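Local coordinates for protein thiamin pyrophosphokinase (Geobacillus thermodenitrificans, PDB 3K94) that probably catalyses the ATP-dependent pyrophosphorylation of thiamine to thiamine diphosphate, the active cofactor form of vitamin B1, at residues B[44-49]-B[85-90]; B[33-38]-B[56-61]. All coordinates share one frame; numbering follows the deposited sequence.

In the fold
Both contacts belong to the alpha/beta catalytic domain of the thiamin pyrophosphokinase, and their centres lie about 17 Å apart. Along the chain their segments alternate: helix 33-40, strand 46-48, helix 56-65, then helix 80-88. Strand 46-48 runs parallel to its sheet neighbours 28-30 and 71-72. Contact 1 sets this strand against helix 80-88, whereas contact 2 joins helices 33-40 and 56-65, which precede and follow the strand. The two contacts also touch directly: Ala-47 CB lies 3.5 Å from Thr-34 OG1, and Pro-44 packs on Leu-37. Side chains alternate along the strand, so Arg-46 and Phe-48 meet helix 80-88 on one side of the sheet and Ala-47 meets helix 33-40 on the other.

Contact 1: B[44-49]-B[85-90]; sequences PVRAFG and LDWAVE
Within a parallel sheet flanked by helices, strand 46-48 meets the C-terminal part of helix 80-88 through one large side chain, the indole of Trp-87. No hydrogen bond crosses between the segments; a cation stacked on an aromatic ring and apolar packing join them. The guanidinium of Arg-46 lies flat on the indole, the two planes only 5° apart and their centres separated by 4.2 Å, a stacked cation-pi arrangement. The aliphatic part of the same side chain shares that ring face: Arg-46 CD sits over the six-membered ring of Trp-87 in a CH-pi contact, 3.7 Å from its centroid. A bend about the CG-CD bond (chi3 -74°) turns NE and the guanidinium along the indole toward its pyrrole side, where Arg-46 NH1 lies 3.7 Å from Trp-87 NE1. The stack probably restrains rotation of the cationic group, whose NH2 also has a long, weak ion pair with Asp-70.

Trp-87 CG stands anti to the backbone N, which extends the indole from the helix toward the strand. The Phe-48 side chain crosses that of Trp-87 at about a right angle, its ring oblique to the pyrrole ring at 48° and the ring centroids 6.0 Å apart. Phe-48 CZ reaches the root of the tryptophan side chain, 3.9 Å from Trp-87 CB, while the phenyl ring also packs against Ile-83 and Ala-84 of helix 80-88 and meets Trp-72. At the partly exposed margin, Val-45 adds a looser apolar touch, with Val-45 CG2 4.3 Å from Trp-87 CH2.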
loop_
_atom_site.group_PDB
_atom_site.type_symbol
_atom_site.label_atom_id
_atom_site.label_comp_id
_atom_site.label_asym_id
_atom_site.label_seq_id
_atom_site.Cartn_x
_atom_site.Cartn_y
_atom_site.Cartn_z
ATOM N N PRO B 44 7.721 -1.312 -26.392
ATOM C CA PRO B 44 6.416 -1.719 -25.882
ATOM C C PRO B 44 5.613 -2.272 -27.046
ATOM O O PRO B 44 5.618 -1.676 -28.119
ATOM C CB PRO B 44 5.790 -0.398 -25.406
ATOM C CG PRO B 44 6.883 0.607 -25.419
ATOM C CD PRO B 44 7.864 0.149 -26.441
ATOM N N VAL B 45 4.933 -3.388 -26.856
ATOM C CA VAL B 45 4.105 -3.897 -27.932
ATOM C C VAL B 45 2.867 -3.019 -28.000
ATOM O O VAL B 45 2.132 -3.002 -28.993
ATOM C CB VAL B 45 3.740 -5.356 -27.705
ATOM C CG1 VAL B 45 5.019 -6.208 -27.674
ATOM C CG2 VAL B 45 2.961 -5.497 -26.414
ATOM N N ARG B 46 2.680 -2.245 -26.940
ATOM C CA ARG B 46 1.491 -1.431 -26.782
ATOM C C ARG B 46 1.738 -0.416 -25.670
ATOM O O ARG B 46 2.482 -0.699 -24.743
ATOM C CB ARG B 46 0.319 -2.339 -26.425
ATOM C CG ARG B 46 -1.018 -1.678 -26.478
ATOM C CD ARG B 46 -2.101 -2.727 -26.613
ATOM N NE ARG B 46 -2.149 -3.289 -27.958
ATOM C CZ ARG B 46 -3.227 -3.267 -28.739
ATOM N NH1 ARG B 46 -4.358 -2.715 -28.310
ATOM N NH2 ARG B 46 -3.179 -3.807 -29.950
ATOM N N ALA B 47 1.151 0.774 -25.784
ATOM C CA ALA B 47 1.185 1.757 -24.701
ATOM C C ALA B 47 -0.204 2.342 -24.442
ATOM O O ALA B 47 -1.043 2.408 -25.337
ATOM C CB ALA B 47 2.182 2.870 -24.998
ATOM N N PHE B 48 -0.441 2.764 -23.208
ATOM C CA PHE B 48 -1.739 3.292 -22.804
ATOM C C PHE B 48 -1.548 4.568 -22.007
ATOM O O PHE B 48 -0.748 4.605 -21.076
ATOM C CB PHE B 48 -2.458 2.292 -21.910
ATOM C CG PHE B 48 -2.790 1.002 -22.582
ATOM C CD1 PHE B 48 -1.866 -0.026 -22.631
ATOM C CD2 PHE B 48 -4.043 0.800 -23.136
ATOM C CE1 PHE B 48 -2.182 -1.229 -23.233
ATOM C CE2 PHE B 48 -4.367 -0.404 -23.733
ATOM C CZ PHE B 48 -3.434 -1.419 -23.788
ATOM N N GLY B 49 -2.305 5.597 -22.359
ATOM C CA GLY B 49 -2.178 6.890 -21.713
ATOM C C GLY B 49 -2.132 8.024 -22.719
ATOM O O GLY B 49 -2.120 7.797 -23.938
ATOM N N LEU B 85 -4.496 -3.254 -18.185
ATOM C CA LEU B 85 -4.748 -4.576 -17.631
ATOM C C LEU B 85 -5.977 -5.236 -18.271
ATOM O O LEU B 85 -5.947 -6.429 -18.578
ATOM C CB LEU B 85 -4.892 -4.533 -16.114
ATOM C CG LEU B 85 -5.088 -5.903 -15.465
ATOM C CD1 LEU B 85 -3.878 -6.828 -15.676
ATOM C CD2 LEU B 85 -5.389 -5.718 -14.010
ATOM N N ASP B 86 -7.043 -4.458 -18.470
ATOM C CA ASP B 86 -8.240 -4.948 -19.144
ATOM C C ASP B 86 -7.869 -5.624 -20.481
ATOM O O ASP B 86 -8.421 -6.661 -20.852
ATOM C CB ASP B 86 -9.212 -3.792 -19.394
ATOM C CG ASP B 86 -9.931 -3.329 -18.136
ATOM O OD1 ASP B 86 -9.909 -4.049 -17.110
ATOM O OD2 ASP B 86 -10.524 -2.228 -18.178
ATOM N N TRP B 87 -6.920 -5.034 -21.196
ATOM C CA TRP B 87 -6.468 -5.592 -22.461
ATOM C C TRP B 87 -5.611 -6.831 -22.206
ATOM O O TRP B 87 -5.872 -7.907 -22.749
ATOM C CB TRP B 87 -5.706 -4.537 -23.288
ATOM C CG TRP B 87 -4.981 -5.111 -24.484
ATOM C CD1 TRP B 87 -5.515 -5.381 -25.720
ATOM C CD2 TRP B 87 -3.599 -5.501 -24.554
ATOM N NE1 TRP B 87 -4.553 -5.919 -26.541
ATOM C CE2 TRP B 87 -3.371 -6.001 -25.856
ATOM C CE3 TRP B 87 -2.537 -5.486 -23.641
ATOM C CZ2 TRP B 87 -2.124 -6.478 -26.269
ATOM C CZ3 TRP B 87 -1.295 -5.952 -24.057
ATOM C CH2 TRP B 87 -1.102 -6.444 -25.356
ATOM N N ALA B 88 -4.591 -6.676 -21.372
ATOM C CA ALA B 88 -3.695 -7.778 -21.017
ATOM C C ALA B 88 -4.419 -9.079 -20.665
ATOM O O ALA B 88 -4.014 -10.149 -21.112
ATOM C CB ALA B 88 -2.785 -7.365 -19.863
ATOM N N VAL B 89 -5.468 -9.003 -19.850
ATOM C CA VAL B 89 -6.151 -10.230 -19.425
ATOM C C VAL B 89 -6.887 -10.960 -20.554
ATOM O O VAL B 89 -7.427 -12.042 -20.336
ATOM C CB VAL B 89 -7.150 -9.997 -18.271
ATOM C CG1 VAL B 89 -6.442 -9.399 -17.070
ATOM C CG2 VAL B 89 -8.313 -9.122 -18.732
ATOM N N GLU B 90 -6.908 -10.372 -21.747
ATOM C CA GLU B 90 -7.509 -11.020 -22.910
ATOM C C GLU B 90 -6.500 -11.766 -23.774
ATOM O O GLU B 90 -6.884 -12.435 -24.736
ATOM C CB GLU B 90 -8.238 -10.002 -23.792
ATOM C CG GLU B 90 -9.448 -9.372 -23.155
ATOM C CD GLU B 90 -10.123 -8.377 -24.075
ATOM O OE1 GLU B 90 -11.295 -8.044 -23.819
ATOM O OE2 GLU B 90 -9.485 -7.929 -25.056
#

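Contact 2: B[33-38]-B[56-61]; sequences GTMTLL and AEDVVK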
loop_
_atom_site.group_PDB
_atom_site.type_symbol
_atom_site.label_atom_id
_atom_site.label_comp_id
_atom_site.label_asym_id
_atom_site.label_seq_id
_atom_site.Cartn_x
_atom_site.Cartn_y
_atom_site.Cartn_z
ATOM N N GLY B 33 5.587 5.302 -17.819
ATOM C CA GLY B 33 6.239 4.003 -17.814
ATOM C C GLY B 33 6.852 3.658 -19.173
ATOM O O GLY B 33 7.809 2.900 -19.263
ATOM N N THR B 34 6.295 4.216 -20.238
ATOM C CA THR B 34 6.810 3.979 -21.583
ATOM C C THR B 34 8.240 4.491 -21.757
ATOM O O THR B 34 9.042 3.863 -22.450
ATOM C CB THR B 34 5.887 4.602 -22.662
ATOM O OG1 THR B 34 4.652 3.881 -22.696
ATOM C CG2 THR B 34 6.545 4.546 -24.042
HETATM N N MSE B 35 8.552 5.629 -21.135
HETATM C CA MSE B 35 9.909 6.179 -21.179
HETATM C C MSE B 35 10.925 5.232 -20.518
HETATM O O MSE B 35 12.059 5.096 -20.987
HETATM C CB MSE B 35 9.976 7.560 -20.504
HETATM C CG MSE B 35 9.096 8.613 -21.103
HETATM SE SE MSE B 35 9.256 8.616 -23.068
HETATM C CE MSE B 35 11.189 8.987 -23.222
ATOM N N THR B 36 10.520 4.586 -19.423
ATOM C CA THR B 36 11.380 3.602 -18.755
ATOM C C THR B 36 11.738 2.464 -19.714
ATOM O O THR B 36 12.901 2.050 -19.795
ATOM C CB THR B 36 10.711 3.026 -17.495
ATOM O OG1 THR B 36 10.411 4.095 -16.593
ATOM C CG2 THR B 36 11.631 2.005 -16.796
ATOM N N LEU B 37 10.739 1.974 -20.445
ATOM C CA LEU B 37 10.967 0.958 -21.471
ATOM C C LEU B 37 11.959 1.439 -22.538
ATOM O O LEU B 37 12.884 0.714 -22.893
ATOM C CB LEU B 37 9.651 0.540 -22.130
ATOM C CG LEU B 37 8.607 -0.068 -21.178
ATOM C CD1 LEU B 37 7.274 -0.297 -21.886
ATOM C CD2 LEU B 37 9.123 -1.363 -20.567
ATOM N N LEU B 38 11.759 2.653 -23.045
ATOM C CA LEU B 38 12.640 3.196 -24.086
ATOM C C LEU B 38 14.073 3.213 -23.567
ATOM O O LEU B 38 15.011 2.890 -24.288
ATOM C CB LEU B 38 12.225 4.619 -24.467
ATOM C CG LEU B 38 12.647 5.248 -25.806
ATOM C CD1 LEU B 38 12.910 6.734 -25.639
ATOM C CD2 LEU B 38 13.852 4.572 -26.434
ATOM N N ALA B 56 7.627 17.246 -22.556
ATOM C CA ALA B 56 7.685 17.462 -23.988
ATOM C C ALA B 56 8.926 16.810 -24.592
ATOM O O ALA B 56 8.846 16.177 -25.647
ATOM C CB ALA B 56 7.630 18.950 -24.315
ATOM N N GLU B 57 10.066 16.945 -23.914
ATOM C CA GLU B 57 11.322 16.412 -24.430
ATOM C C GLU B 57 11.255 14.895 -24.528
ATOM O O GLU B 57 11.911 14.291 -25.369
ATOM C CB GLU B 57 12.512 16.820 -23.560
ATOM C CG GLU B 57 12.340 18.142 -22.849
ATOM C CD GLU B 57 11.493 18.018 -21.589
ATOM O OE1 GLU B 57 11.752 17.094 -20.781
ATOM O OE2 GLU B 57 10.573 18.845 -21.404
ATOM N N ASP B 58 10.463 14.284 -23.653
ATOM C CA ASP B 58 10.328 12.834 -23.642
ATOM C C ASP B 58 9.468 12.341 -24.807
ATOM O O ASP B 58 9.724 11.270 -25.372
ATOM C CB ASP B 58 9.746 12.359 -22.316
ATOM C CG ASP B 58 10.777 12.347 -21.201
ATOM O OD1 ASP B 58 11.977 12.555 -21.490
ATOM O OD2 ASP B 58 10.386 12.133 -20.035
ATOM N N VAL B 59 8.447 13.121 -25.154
ATOM C CA VAL B 59 7.594 12.775 -26.284
ATOM C C VAL B 59 8.414 12.801 -27.569
ATOM O O VAL B 59 8.316 11.894 -28.381
ATOM C CB VAL B 59 6.367 13.697 -26.392
ATOM C CG1 VAL B 59 5.504 13.290 -27.574
ATOM C CG2 VAL B 59 5.558 13.633 -25.108
ATOM N N VAL B 60 9.248 13.826 -27.730
ATOM C CA VAL B 60 10.156 13.879 -28.865
ATOM C C VAL B 60 11.069 12.635 -28.926
ATOM O O VAL B 60 11.258 12.048 -29.993
ATOM C CB VAL B 60 10.997 15.176 -28.889
ATOM C CG1 VAL B 60 11.990 15.139 -30.036
ATOM C CG2 VAL B 60 10.095 16.410 -29.023
ATOM N N LYS B 61 11.621 12.220 -27.789
ATOM C CA LYS B 61 12.495 11.044 -27.773
ATOM C C LYS B 61 11.728 9.764 -28.099
ATOM O O LYS B 61 12.205 8.894 -28.825
ATOM C CB LYS B 61 13.185 10.898 -26.415
ATOM C CG LYS B 61 14.373 11.810 -26.209
ATOM C CD LYS B 61 15.265 11.278 -25.098
ATOM C CE LYS B 61 15.820 9.898 -25.462
ATOM N NZ LYS B 61 16.719 9.337 -24.409
#
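Met-35, a selenomethionine here, and Asp-58 cross obliquely where the helices before and after strand 46-48 pack beside each other. The axes of segments 33-38 and 56-61 approach to 10.7 Å, with their N-to-C directions 49° apart. Met-35 projects from helix 33-40, but its chain does not run straight on: bends at chi2 (-46°) and chi3 (-60°) fold SE and the terminal methyl against the base of Asp-58. Met-35 CE lies 3.8 Å from Asp-58 CB and also approaches the backbone, 3.5 Å from Asp-58 O. Met-35 SE is likewise 3.5 Å from Asp-58 O, so the end of the methionine nestles against main chain as well as side chain. Nearer its root, Met-35 CG is 3.9 Å from the carboxylate atom Asp-58 OD2, a van der Waals approach. Leu-62, on the next turn of helix 56-65, also packs against Met-35.

One turn farther along each helix, Leu-38 faces Lys-61. The lysine's aliphatic root supplies the cross-helix surface, and Lys-61 CB lies 4.2 Å from Met-35 CE. Beyond that root the chain continues to NZ, which has a long, weak ion pair with Glu-39 on the helix of Met-35. Leu-38 also packs on Ala-65. Toward the lysine backbone, Leu-38 CD1 rests 3.9 Å from Lys-61 O.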